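Local coordinates for KaiC-like domain-containing protein (Pyrococcus horikoshii, PDB 2EKD) that is of unknown function but has a KaiC-like domain of the P-loop NTPase clan, whose members commonly bind nucleotides, at residues 18-23 and 150-155; 31-36 and 67-72; 43-48 and 115-120. One frame throughout, in Å; residues are numbered along the deposited sequence.

Interaction 1: 18-23 and 150-155; sequences VLVEYS and IAFYFV
V20 lays CG1 over one face of the F154 ring, 4.2 Å from the ring centroid and 15° off its normal, a CH-pi contact. On the same side of the sheet F152 CD1 meets V18 CB at 3.7 Å. On the other side L19 CD1 touches V155 CG1 at 3.7 Å, the two side chains crossing at about a right angle. Five parallel-ladder bonds, from V18 N to A151 O through Y22 N to V155 O, hold the register. Y22 works differently: chi1 of 68° sets CG between its backbone N and carbonyl carbon, and CE2 comes 3.8 Å from F154 CB. Its OH accepts a bond from a water at 3.1 Å, which also donates to F154 O at 2.7 Å.

Further out, this hydroxyl bonds E173 of a second subunit, and F12 meets the F152 ring edge-to-face. An alanine in place of Y22 would probably leave the water and E173 of the second subunit without their hydroxyl partner. The strands are parallel neighbours inside the mixed sheet, between 177-182 and 114-119. Their chemistry is apolar where V18, V20, F152 and F154 pack and where L19 meets V155; buried E21, beside V155, pairs with K189, and Y22 makes a polar link between subunits.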
ATOM      1  N   VAL F  18     -15.177  10.856  25.822  1.00 16.21           N
ATOM      2  CA  VAL F  18     -15.937  10.565  24.622  1.00 15.89           C
ATOM      3  C   VAL F  18     -15.202  11.007  23.367  1.00 17.21           C
ATOM      4  O   VAL F  18     -14.845  12.174  23.213  1.00 18.75           O
ATOM      5  CB  VAL F  18     -17.312  11.270  24.667  1.00 15.91           C
ATOM      6  CG1 VAL F  18     -18.190  10.769  23.549  1.00 13.97           C
ATOM      7  CG2 VAL F  18     -17.969  11.043  26.024  1.00 14.75           C
ATOM      8  N   LEU F  19     -14.974  10.064  22.466  1.00 16.59           N
ATOM      9  CA  LEU F  19     -14.304  10.380  21.224  1.00 17.63           C
ATOM     10  C   LEU F  19     -15.393  10.763  20.225  1.00 18.69           C
ATOM     11  O   LEU F  19     -16.344  10.009  20.015  1.00 19.71           O
ATOM     12  CB  LEU F  19     -13.524   9.159  20.736  1.00 16.72           C
ATOM     13  CG  LEU F  19     -12.503   9.358  19.613  1.00 17.51           C
ATOM     14  CD1 LEU F  19     -11.476  10.418  20.010  1.00 17.83           C
ATOM     15  CD2 LEU F  19     -11.821   8.026  19.334  1.00 14.00           C
ATOM     16  N   VAL F  20     -15.268  11.950  19.642  1.00 17.30           N
ATOM     17  CA  VAL F  20     -16.223  12.431  18.651  1.00 16.67           C
ATOM     18  C   VAL F  20     -15.510  12.437  17.297  1.00 17.18           C
ATOM     19  O   VAL F  20     -14.716  13.339  17.001  1.00 17.85           O
ATOM     20  CB  VAL F  20     -16.703  13.866  18.982  1.00 17.78           C
ATOM     21  CG1 VAL F  20     -17.696  14.348  17.924  1.00 16.97           C
ATOM     22  CG2 VAL F  20     -17.342  13.892  20.367  1.00 17.05           C
ATOM     23  N   GLU F  21     -15.787  11.418  16.489  1.00 14.71           N
ATOM     24  CA  GLU F  21     -15.167  11.284  15.181  1.00 14.60           C
ATOM     25  C   GLU F  21     -15.954  12.005  14.097  1.00 14.44           C
ATOM     26  O   GLU F  21     -17.176  11.871  13.994  1.00 14.86           O
ATOM     27  CB  GLU F  21     -15.008   9.798  14.837  1.00 13.30           C
ATOM     28  CG  GLU F  21     -14.259   9.036  15.914  1.00 14.69           C
ATOM     29  CD  GLU F  21     -14.078   7.561  15.619  1.00 16.42           C
ATOM     30  OE1 GLU F  21     -14.881   6.975  14.866  1.00 18.69           O
ATOM     31  OE2 GLU F  21     -13.131   6.976  16.169  1.00 20.14           O
ATOM     32  N   TYR F  22     -15.246  12.777  13.284  1.00 13.39           N
ATOM     33  CA  TYR F  22     -15.893  13.511  12.209  1.00 14.86           C
ATOM     34  C   TYR F  22     -14.978  13.567  10.987  1.00 14.80           C
ATOM     35  O   TYR F  22     -13.867  13.037  11.019  1.00 15.65           O
ATOM     36  CB  TYR F  22     -16.251  14.923  12.694  1.00 12.68           C
ATOM     37  CG  TYR F  22     -15.069  15.834  12.957  1.00 15.37           C
ATOM     38  CD1 TYR F  22     -14.529  16.621  11.936  1.00 15.45           C
ATOM     39  CD2 TYR F  22     -14.491  15.918  14.228  1.00 13.99           C
ATOM     40  CE1 TYR F  22     -13.446  17.469  12.173  1.00 15.56           C
ATOM     41  CE2 TYR F  22     -13.408  16.760  14.474  1.00 14.09           C
ATOM     42  CZ  TYR F  22     -12.889  17.534  13.442  1.00 15.66           C
ATOM     43  OH  TYR F  22     -11.814  18.370  13.672  1.00 15.13           O
ATOM     44  N   SER F  23     -15.462  14.180   9.911  1.00 15.41           N
ATOM     45  CA  SER F  23     -14.684  14.341   8.679  1.00 17.05           C
ATOM     46  C   SER F  23     -14.817  15.791   8.217  1.00 16.86           C
ATOM     47  O   SER F  23     -15.626  16.546   8.759  1.00 18.65           O
ATOM     48  CB  SER F  23     -15.209  13.420   7.575  1.00 16.71           C
ATOM     49  OG  SER F  23     -16.493  13.843   7.138  1.00 20.45           O
ATOM     50  N   ILE F 150     -16.521  15.672  31.832  1.00 20.14           N
ATOM     51  CA  ILE F 150     -16.901  14.731  30.785  1.00 21.45           C
ATOM     52  C   ILE F 150     -16.196  15.363  29.593  1.00 21.10           C
ATOM     53  O   ILE F 150     -16.555  16.467  29.178  1.00 20.22           O
ATOM     54  CB  ILE F 150     -18.421  14.715  30.485  1.00 23.29           C
ATOM     55  CG1 ILE F 150     -19.207  14.195  31.692  1.00 25.43           C
ATOM     56  CG2 ILE F 150     -18.697  13.800  29.285  1.00 23.84           C
ATOM     57  CD1 ILE F 150     -20.661  13.885  31.366  1.00 23.12           C
ATOM     58  N   ALA F 151     -15.176  14.685  29.071  1.00 20.31           N
ATOM     59  CA  ALA F 151     -14.412  15.202  27.942  1.00 18.88           C
ATOM     60  C   ALA F 151     -14.934  14.699  26.593  1.00 19.80           C
ATOM     61  O   ALA F 151     -15.295  13.528  26.443  1.00 19.06           O
ATOM     62  CB  ALA F 151     -12.941  14.831  28.100  1.00 16.20           C
ATOM     63  N   PHE F 152     -14.977  15.602  25.619  1.00 17.92           N
ATOM     64  CA  PHE F 152     -15.420  15.268  24.273  1.00 18.13           C
ATOM     65  C   PHE F 152     -14.268  15.600  23.328  1.00 17.03           C
ATOM     66  O   PHE F 152     -14.036  16.768  23.028  1.00 18.47           O
ATOM     67  CB  PHE F 152     -16.648  16.102  23.882  1.00 18.82           C
ATOM     68  CG  PHE F 152     -17.913  15.716  24.606  1.00 20.12           C
ATOM     69  CD1 PHE F 152     -18.698  14.657  24.156  1.00 20.41           C
ATOM     70  CD2 PHE F 152     -18.318  16.410  25.739  1.00 20.68           C
ATOM     71  CE1 PHE F 152     -19.868  14.296  24.824  1.00 22.21           C
ATOM     72  CE2 PHE F 152     -19.486  16.054  26.417  1.00 23.60           C
ATOM     73  CZ  PHE F 152     -20.262  14.995  25.958  1.00 21.58           C
ATOM     74  N   TYR F 153     -13.537  14.584  22.881  1.00 16.93           N
ATOM     75  CA  TYR F 153     -12.426  14.809  21.960  1.00 16.61           C
ATOM     76  C   TYR F 153     -12.908  14.786  20.516  1.00 17.12           C
ATOM     77  O   TYR F 153     -13.234  13.723  19.983  1.00 16.61           O
ATOM     78  CB  TYR F 153     -11.344  13.744  22.128  1.00 16.77           C
ATOM     79  CG  TYR F 153     -10.484  13.874  23.366  1.00 18.36           C
ATOM     80  CD1 TYR F 153     -10.974  13.533  24.630  1.00 17.39           C
ATOM     81  CD2 TYR F 153      -9.163  14.302  23.265  1.00 20.17           C
ATOM     82  CE1 TYR F 153     -10.161  13.611  25.758  1.00 19.56           C
ATOM     83  CE2 TYR F 153      -8.343  14.386  24.382  1.00 21.34           C
ATOM     84  CZ  TYR F 153      -8.842  14.039  25.623  1.00 21.17           C
ATOM     85  OH  TYR F 153      -8.013  14.126  26.716  1.00 22.58           O
ATOM     86  N   PHE F 154     -12.970  15.963  19.894  1.00 17.34           N
ATOM     87  CA  PHE F 154     -13.387  16.082  18.499  1.00 15.59           C
ATOM     88  C   PHE F 154     -12.173  15.766  17.636  1.00 16.25           C
ATOM     89  O   PHE F 154     -11.205  16.526  17.627  1.00 18.29           O
ATOM     90  CB  PHE F 154     -13.845  17.506  18.183  1.00 14.54           C
ATOM     91  CG  PHE F 154     -15.236  17.826  18.648  1.00 14.80           C
ATOM     92  CD1 PHE F 154     -15.542  17.879  20.005  1.00 14.39           C
ATOM     93  CD2 PHE F 154     -16.234  18.118  17.724  1.00 14.47           C
ATOM     94  CE1 PHE F 154     -16.824  18.220  20.437  1.00 11.95           C
ATOM     95  CE2 PHE F 154     -17.519  18.463  18.143  1.00 13.34           C
ATOM     96  CZ  PHE F 154     -17.813  18.513  19.506  1.00 13.25           C
ATOM     97  N   VAL F 155     -12.213  14.652  16.916  1.00 15.88           N
ATOM     98  CA  VAL F 155     -11.087  14.288  16.068  1.00 15.62           C
ATOM     99  C   VAL F 155     -11.514  14.008  14.634  1.00 15.57           C
ATOM    100  O   VAL F 155     -12.559  13.404  14.391  1.00 15.04           O
ATOM    101  CB  VAL F 155     -10.351  13.031  16.595  1.00 16.63           C
ATOM    102  CG1 VAL F 155      -9.943  13.229  18.061  1.00 16.17           C
ATOM    103  CG2 VAL F 155     -11.241  11.803  16.440  1.00 15.90           C
TER
HETATM  104  O   HOH W   1     -11.041  18.998  16.603  1.00 15.78           O

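Interaction 2: 31-36 and 67-72; sequences LLYYIV and APLENV
V36 pushes its CG1 methyl into a group formed by P68, L69 and V72. With CG1 anti to the backbone N (chi1 174°), the methyl lies 3.6 Å from L69 CD2, and V36 CB is nearly as close to that same CD2 atom at 3.7 Å. The V36 and L69 side chains meet at about a right angle. V72 closes in with its own CG1, 3.6 Å from V36 CG1, and the carbonyl O of P68 stands 3.5 Å from this V36 methyl. No hydrogen bond joins 31-36 to 67-72, so the contact rests on shape. One turn earlier in the helix, Y33 extends its ring obliquely past L69, CD1 lying 4.3 Å from L69 CG, while its OH comes to 4.2 Å from P68 CG. That hydroxyl is held by D65 O, and the ring meets F64 edge-to-face; both residues precede the short helix 67-70. L69 O accepts a bond from Y52 OH, and I43 touches both V36 and V72. In this alpha/beta fold helix 29-37, which lies against strand 114-119, packs also against the short helix 67-70 and the turn that leads from it into strand 73-77.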
ATOM      1  N   LEU F  31     -21.972  20.730  16.025  1.00 19.14           N
ATOM      2  CA  LEU F  31     -22.160  19.921  17.226  1.00 20.85           C
ATOM      3  C   LEU F  31     -21.471  20.597  18.401  1.00 20.28           C
ATOM      4  O   LEU F  31     -21.938  20.521  19.540  1.00 18.39           O
ATOM      5  CB  LEU F  31     -21.581  18.516  17.040  1.00 20.03           C
ATOM      6  CG  LEU F  31     -21.766  17.612  18.265  1.00 23.64           C
ATOM      7  CD1 LEU F  31     -23.265  17.431  18.549  1.00 21.10           C
ATOM      8  CD2 LEU F  31     -21.097  16.258  18.023  1.00 21.97           C
ATOM      9  N   LEU F  32     -20.349  21.250  18.116  1.00 20.28           N
ATOM     10  CA  LEU F  32     -19.611  21.955  19.149  1.00 20.51           C
ATOM     11  C   LEU F  32     -20.460  23.118  19.646  1.00 20.22           C
ATOM     12  O   LEU F  32     -20.584  23.336  20.847  1.00 23.15           O
ATOM     13  CB  LEU F  32     -18.297  22.518  18.609  1.00 20.77           C
ATOM     14  CG  LEU F  32     -17.648  23.430  19.661  1.00 22.98           C
ATOM     15  CD1 LEU F  32     -17.131  22.563  20.816  1.00 20.53           C
ATOM     16  CD2 LEU F  32     -16.529  24.250  19.040  1.00 22.78           C
ATOM     17  N   TYR F  33     -21.027  23.875  18.711  1.00 19.79           N
ATOM     18  CA  TYR F  33     -21.856  25.015  19.070  1.00 20.74           C
ATOM     19  C   TYR F  33     -23.001  24.532  19.950  1.00 21.44           C
ATOM     20  O   TYR F  33     -23.334  25.156  20.948  1.00 22.11           O
ATOM     21  CB  TYR F  33     -22.437  25.684  17.823  1.00 19.44           C
ATOM     22  CG  TYR F  33     -23.186  26.958  18.140  1.00 20.60           C
ATOM     23  CD1 TYR F  33     -22.496  28.136  18.423  1.00 21.88           C
ATOM     24  CD2 TYR F  33     -24.580  26.977  18.204  1.00 21.83           C
ATOM     25  CE1 TYR F  33     -23.169  29.301  18.763  1.00 23.07           C
ATOM     26  CE2 TYR F  33     -25.270  28.143  18.549  1.00 24.01           C
ATOM     27  CZ  TYR F  33     -24.555  29.301  18.827  1.00 25.81           C
ATOM     28  OH  TYR F  33     -25.216  30.459  19.170  1.00 27.22           O
ATOM     29  N   TYR F  34     -23.599  23.414  19.555  1.00 22.30           N
ATOM     30  CA  TYR F  34     -24.708  22.822  20.288  1.00 21.51           C
ATOM     31  C   TYR F  34     -24.314  22.503  21.728  1.00 22.64           C
ATOM     32  O   TYR F  34     -25.075  22.762  22.667  1.00 22.84           O
ATOM     33  CB  TYR F  34     -25.171  21.558  19.561  1.00 20.97           C
ATOM     34  CG  TYR F  34     -26.166  20.711  20.319  1.00 21.97           C
ATOM     35  CD1 TYR F  34     -27.545  20.919  20.174  1.00 22.16           C
ATOM     36  CD2 TYR F  34     -25.736  19.682  21.157  1.00 19.79           C
ATOM     37  CE1 TYR F  34     -28.470  20.115  20.842  1.00 22.96           C
ATOM     38  CE2 TYR F  34     -26.654  18.870  21.831  1.00 21.61           C
ATOM     39  CZ  TYR F  34     -28.016  19.090  21.668  1.00 22.22           C
ATOM     40  OH  TYR F  34     -28.919  18.274  22.307  1.00 24.39           O
ATOM     41  N   ILE F  35     -23.118  21.958  21.904  1.00 22.74           N
ATOM     42  CA  ILE F  35     -22.633  21.614  23.234  1.00 22.23           C
ATOM     43  C   ILE F  35     -22.331  22.849  24.101  1.00 24.89           C
ATOM     44  O   ILE F  35     -22.605  22.848  25.302  1.00 24.93           O
ATOM     45  CB  ILE F  35     -21.365  20.722  23.139  1.00 20.04           C
ATOM     46  CG1 ILE F  35     -21.757  19.321  22.653  1.00 19.05           C
ATOM     47  CG2 ILE F  35     -20.662  20.646  24.496  1.00 17.93           C
ATOM     48  CD1 ILE F  35     -20.573  18.357  22.496  1.00 16.56           C
ATOM     49  N   VAL F  36     -21.778  23.900  23.498  1.00 25.29           N
ATOM     50  CA  VAL F  36     -21.432  25.110  24.252  1.00 27.26           C
ATOM     51  C   VAL F  36     -22.664  25.992  24.547  1.00 29.08           C
ATOM     52  O   VAL F  36     -22.933  26.369  25.683  1.00 28.66           O
ATOM     53  CB  VAL F  36     -20.402  25.946  23.472  1.00 27.30           C
ATOM     54  CG1 VAL F  36     -20.171  27.273  24.189  1.00 26.28           C
ATOM     55  CG2 VAL F  36     -19.082  25.203  23.398  1.00 24.86           C
ATOM     56  N   ALA F  67     -21.067  34.624  20.576  1.00 30.93           N
ATOM     57  CA  ALA F  67     -20.736  35.192  21.879  1.00 30.29           C
ATOM     58  C   ALA F  67     -20.570  34.051  22.900  1.00 29.72           C
ATOM     59  O   ALA F  67     -19.665  34.083  23.740  1.00 30.32           O
ATOM     60  CB  ALA F  67     -21.821  36.156  22.326  1.00 30.14           C
ATOM     61  N   PRO F  68     -21.441  33.028  22.843  1.00 28.30           N
ATOM     62  CA  PRO F  68     -21.329  31.909  23.785  1.00 28.36           C
ATOM     63  C   PRO F  68     -19.950  31.239  23.706  1.00 29.38           C
ATOM     64  O   PRO F  68     -19.455  30.695  24.692  1.00 30.24           O
ATOM     65  CB  PRO F  68     -22.439  30.959  23.334  1.00 28.93           C
ATOM     66  CG  PRO F  68     -23.462  31.877  22.762  1.00 30.01           C
ATOM     67  CD  PRO F  68     -22.628  32.870  21.982  1.00 28.79           C
ATOM     68  N   LEU F  69     -19.335  31.272  22.526  1.00 28.61           N
ATOM     69  CA  LEU F  69     -18.022  30.666  22.351  1.00 29.05           C
ATOM     70  C   LEU F  69     -16.920  31.586  22.863  1.00 29.93           C
ATOM     71  O   LEU F  69     -15.843  31.125  23.246  1.00 28.72           O
ATOM     72  CB  LEU F  69     -17.773  30.343  20.877  1.00 30.48           C
ATOM     73  CG  LEU F  69     -18.716  29.351  20.190  1.00 31.32           C
ATOM     74  CD1 LEU F  69     -18.207  29.103  18.776  1.00 34.16           C
ATOM     75  CD2 LEU F  69     -18.774  28.044  20.962  1.00 30.23           C
ATOM     76  N   GLU F  70     -17.194  32.888  22.870  1.00 30.29           N
ATOM     77  CA  GLU F  70     -16.218  33.873  23.328  1.00 32.11           C
ATOM     78  C   GLU F  70     -16.160  33.971  24.848  1.00 31.56           C
ATOM     79  O   GLU F  70     -15.146  34.378  25.411  1.00 30.66           O
ATOM     80  CB  GLU F  70     -16.554  35.255  22.764  1.00 33.48           C
ATOM     81  CG  GLU F  70     -16.381  35.398  21.271  1.00 36.20           C
ATOM     82  CD  GLU F  70     -16.905  36.728  20.769  1.00 39.67           C
ATOM     83  OE1 GLU F  70     -16.630  37.760  21.422  1.00 44.17           O
ATOM     84  OE2 GLU F  70     -17.583  36.750  19.721  1.00 41.13           O
ATOM     85  N   ASN F  71     -17.241  33.580  25.513  1.00 32.01           N
ATOM     86  CA  ASN F  71     -17.301  33.683  26.965  1.00 33.47           C
ATOM     87  C   ASN F  71     -17.024  32.424  27.779  1.00 32.46           C
ATOM     88  O   ASN F  71     -17.182  32.437  28.996  1.00 32.54           O
ATOM     89  CB  ASN F  71     -18.655  34.269  27.374  1.00 35.83           C
ATOM     90  CG  ASN F  71     -18.880  35.651  26.793  1.00 38.48           C
ATOM     91  OD1 ASN F  71     -18.096  36.574  27.035  1.00 42.58           O
ATOM     92  ND2 ASN F  71     -19.948  35.802  26.020  1.00 39.43           N
ATOM     93  N   VAL F  72     -16.611  31.340  27.129  1.00 30.82           N
ATOM     94  CA  VAL F  72     -16.313  30.123  27.875  1.00 29.68           C
ATOM     95  C   VAL F  72     -14.841  30.155  28.252  1.00 28.58           C
ATOM     96  O   VAL F  72     -14.068  30.907  27.664  1.00 28.13           O
ATOM     97  CB  VAL F  72     -16.584  28.856  27.036  1.00 31.21           C
ATOM     98  CG1 VAL F  72     -18.039  28.833  26.588  1.00 31.68           C
ATOM     99  CG2 VAL F  72     -15.644  28.809  25.839  1.00 31.39           C
TER

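Interaction 3: 43-48 and 115-120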
ATOM      1  N   ILE F  43     -18.573  25.196  30.882  1.00 25.07           N
ATOM      2  CA  ILE F  43     -17.854  24.705  29.708  1.00 23.81           C
ATOM      3  C   ILE F  43     -16.380  25.113  29.729  1.00 24.70           C
ATOM      4  O   ILE F  43     -16.059  26.277  29.942  1.00 25.87           O
ATOM      5  CB  ILE F  43     -18.447  25.273  28.397  1.00 22.37           C
ATOM      6  CG1 ILE F  43     -19.896  24.806  28.204  1.00 21.84           C
ATOM      7  CG2 ILE F  43     -17.571  24.856  27.216  1.00 22.47           C
ATOM      8  CD1 ILE F  43     -20.042  23.334  27.897  1.00 18.85           C
ATOM      9  N   VAL F  44     -15.490  24.152  29.506  1.00 24.43           N
ATOM     10  CA  VAL F  44     -14.061  24.431  29.440  1.00 22.94           C
ATOM     11  C   VAL F  44     -13.515  23.741  28.193  1.00 22.80           C
ATOM     12  O   VAL F  44     -13.607  22.518  28.045  1.00 22.05           O
ATOM     13  CB  VAL F  44     -13.300  23.919  30.673  1.00 23.85           C
ATOM     14  CG1 VAL F  44     -11.803  24.156  30.492  1.00 23.38           C
ATOM     15  CG2 VAL F  44     -13.782  24.644  31.916  1.00 25.83           C
ATOM     16  N   VAL F  45     -12.954  24.538  27.295  1.00 21.24           N
ATOM     17  CA  VAL F  45     -12.406  24.030  26.049  1.00 19.78           C
ATOM     18  C   VAL F  45     -10.879  23.909  26.073  1.00 21.92           C
ATOM     19  O   VAL F  45     -10.176  24.831  26.487  1.00 22.19           O
ATOM     20  CB  VAL F  45     -12.798  24.958  24.868  1.00 19.18           C
ATOM     21  CG1 VAL F  45     -12.168  24.461  23.573  1.00 18.59           C
ATOM     22  CG2 VAL F  45     -14.316  25.036  24.736  1.00 14.59           C
ATOM     23  N   ASP F  46     -10.373  22.756  25.653  1.00 22.04           N
ATOM     24  CA  ASP F  46      -8.933  22.559  25.557  1.00 23.16           C
ATOM     25  C   ASP F  46      -8.657  22.794  24.072  1.00 22.36           C
ATOM     26  O   ASP F  46      -9.012  21.976  23.218  1.00 22.59           O
ATOM     27  CB  ASP F  46      -8.534  21.143  25.975  1.00 23.59           C
ATOM     28  CG  ASP F  46      -8.682  20.918  27.466  1.00 28.01           C
ATOM     29  OD1 ASP F  46      -8.406  21.864  28.234  1.00 32.56           O
ATOM     30  OD2 ASP F  46      -9.058  19.803  27.879  1.00 29.16           O
ATOM     31  N   ASP F  47      -8.051  23.935  23.778  1.00 21.28           N
ATOM     32  CA  ASP F  47      -7.767  24.337  22.409  1.00 20.88           C
ATOM     33  C   ASP F  47      -6.351  23.991  21.955  1.00 19.57           C
ATOM     34  O   ASP F  47      -5.377  24.657  22.319  1.00 17.75           O
ATOM     35  CB  ASP F  47      -8.038  25.838  22.286  1.00 22.09           C
ATOM     36  CG  ASP F  47      -7.745  26.379  20.911  1.00 24.17           C
ATOM     37  OD1 ASP F  47      -7.626  25.583  19.955  1.00 25.66           O
ATOM     38  OD2 ASP F  47      -7.651  27.618  20.792  1.00 26.84           O
ATOM     39  N   ILE F  48      -6.246  22.931  21.160  1.00 18.68           N
ATOM     40  CA  ILE F  48      -4.952  22.493  20.655  1.00 19.44           C
ATOM     41  C   ILE F  48      -4.662  23.112  19.294  1.00 18.58           C
ATOM     42  O   ILE F  48      -5.458  22.998  18.359  1.00 18.33           O
ATOM     43  CB  ILE F  48      -4.885  20.954  20.515  1.00 18.47           C
ATOM     44  CG1 ILE F  48      -5.183  20.287  21.862  1.00 20.31           C
ATOM     45  CG2 ILE F  48      -3.509  20.543  20.028  1.00 17.30           C
ATOM     46  CD1 ILE F  48      -5.422  18.778  21.769  1.00 17.31           C
ATOM     47  N   ILE F 115     -18.246  20.381  31.264  1.00 23.88           N
ATOM     48  CA  ILE F 115     -18.286  19.738  29.956  1.00 23.25           C
ATOM     49  C   ILE F 115     -16.966  20.211  29.360  1.00 23.42           C
ATOM     50  O   ILE F 115     -16.700  21.414  29.300  1.00 22.37           O
ATOM     51  CB  ILE F 115     -19.488  20.222  29.116  1.00 22.99           C
ATOM     52  CG1 ILE F 115     -20.795  19.823  29.817  1.00 23.85           C
ATOM     53  CG2 ILE F 115     -19.435  19.615  27.718  1.00 21.08           C
ATOM     54  CD1 ILE F 115     -20.895  18.343  30.152  1.00 23.40           C
ATOM     55  N   ASN F 116     -16.141  19.259  28.938  1.00 22.60           N
ATOM     56  CA  ASN F 116     -14.802  19.557  28.440  1.00 20.66           C
ATOM     57  C   ASN F 116     -14.519  19.179  26.983  1.00 19.91           C
ATOM     58  O   ASN F 116     -14.034  18.085  26.702  1.00 21.10           O
ATOM     59  CB  ASN F 116     -13.795  18.853  29.366  1.00 20.00           C
ATOM     60  CG  ASN F 116     -12.352  19.166  29.031  1.00 23.94           C
ATOM     61  OD1 ASN F 116     -11.450  18.431  29.434  1.00 25.01           O
ATOM     62  ND2 ASN F 116     -12.118  20.262  28.308  1.00 24.93           N
ATOM     63  N   PRO F 117     -14.831  20.075  26.036  1.00 18.74           N
ATOM     64  CA  PRO F 117     -14.565  19.757  24.631  1.00 18.60           C
ATOM     65  C   PRO F 117     -13.079  19.949  24.353  1.00 17.87           C
ATOM     66  O   PRO F 117     -12.523  21.002  24.656  1.00 16.16           O
ATOM     67  CB  PRO F 117     -15.410  20.783  23.871  1.00 18.94           C
ATOM     68  CG  PRO F 117     -16.514  21.126  24.859  1.00 20.94           C
ATOM     69  CD  PRO F 117     -15.743  21.227  26.143  1.00 19.92           C
ATOM     70  N   VAL F 118     -12.440  18.927  23.797  1.00 17.95           N
ATOM     71  CA  VAL F 118     -11.020  18.986  23.454  1.00 16.07           C
ATOM     72  C   VAL F 118     -10.949  18.993  21.931  1.00 16.65           C
ATOM     73  O   VAL F 118     -11.402  18.051  21.280  1.00 16.80           O
ATOM     74  CB  VAL F 118     -10.259  17.761  23.991  1.00 15.79           C
ATOM     75  CG1 VAL F 118      -8.784  17.860  23.626  1.00 13.72           C
ATOM     76  CG2 VAL F 118     -10.422  17.671  25.505  1.00 16.89           C
ATOM     77  N   LEU F 119     -10.376  20.052  21.366  1.00 16.73           N
ATOM     78  CA  LEU F 119     -10.293  20.189  19.921  1.00 15.75           C
ATOM     79  C   LEU F 119      -8.871  20.153  19.357  1.00 17.68           C
ATOM     80  O   LEU F 119      -7.926  20.656  19.972  1.00 17.74           O
ATOM     81  CB  LEU F 119     -10.965  21.501  19.498  1.00 16.19           C
ATOM     82  CG  LEU F 119     -12.323  21.861  20.123  1.00 16.89           C
ATOM     83  CD1 LEU F 119     -12.753  23.247  19.641  1.00 17.55           C
ATOM     84  CD2 LEU F 119     -13.371  20.821  19.755  1.00 13.78           C
ATOM     85  N   GLY F 120      -8.738  19.541  18.182  1.00 16.82           N
ATOM     86  CA  GLY F 120      -7.459  19.470  17.503  1.00 16.30           C
ATOM     87  C   GLY F 120      -6.486  18.345  17.796  1.00 17.65           C
ATOM     88  O   GLY F 120      -5.329  18.431  17.374  1.00 16.93           O
TER
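N116 ND2 is shared by two acceptors on 43-48: it donates to V44 O at 2.7 Å and, weakly, to D46 OD2 at 3.1 Å. The first bond is bent, with an N-H...O angle of 145°, and the donor sits above the carbonyl plane of V44. A side chain serves here because the next residue is a proline. A parallel ladder would offer V44 O a backbone N-H from position 117, but P117 has none; its N stays 3.4 Å from V44 O without a proton to give, and its CD crowds the same oxygen. The side chain of N116, with CG anti to the backbone N (chi1 -175°), supplies the missing donor. The planes of the D46 carboxylate and the N116 amide are 87° apart; OD2 is near both ND2 and the acceptor OD1. D46 OD1 has a weak bond to Y102 OH.

Backbone bonds flank this site: V44 N to I115 O before it, and beyond it D46 N to P117 O, L119 N to D46 O and I48 N to L119 O. At the start of the pair I43 CD1 presses on I115 CB at 3.4 Å, tighter than a usual carbon contact. At the far end I48 CD1 rests 3.9 Å from V118 CG1. At G120 a CB would clash with I48 O, and the backbone angles alone would press it against the carbonyl O of L119.

The two are adjacent parallel strands in the core of the alpha/beta sheet. Strand 73-77 lies beyond 44-48 and strand 149-156 beyond 114-119, while helix 29-37 covers the face bearing I43, I115, P117 and L119 through V36, I35 and L32. D47 joins strand 44-48 to helix 51-61 by bonding Y52 N, and to K76 by a salt bridge.

Overall arrangement
From the N terminus, the chain passes through strand 17-22, helix 29-37, strand 44-48 and the short helix 67-70 before reaching strands 114-119 and 149-156. Interaction 2 closes the first loop, at 67-72; interaction 3 opens inside it at 43-48 and closes at 115-120, so the two cross. Both nest within the long loop that interaction 1 closes at 150-155. Interactions 1 and 3 share one sheet, joined where I150 O and F152 O probably accept bonds from N116 N and V118 N. L32 and I35 bring interaction 2 against F154, P117 and I115. The strand order 73-77, 44-48, 114-119, 149-156, 17-22, 177-182 is consistent with a RecA-like P-loop NTPase core.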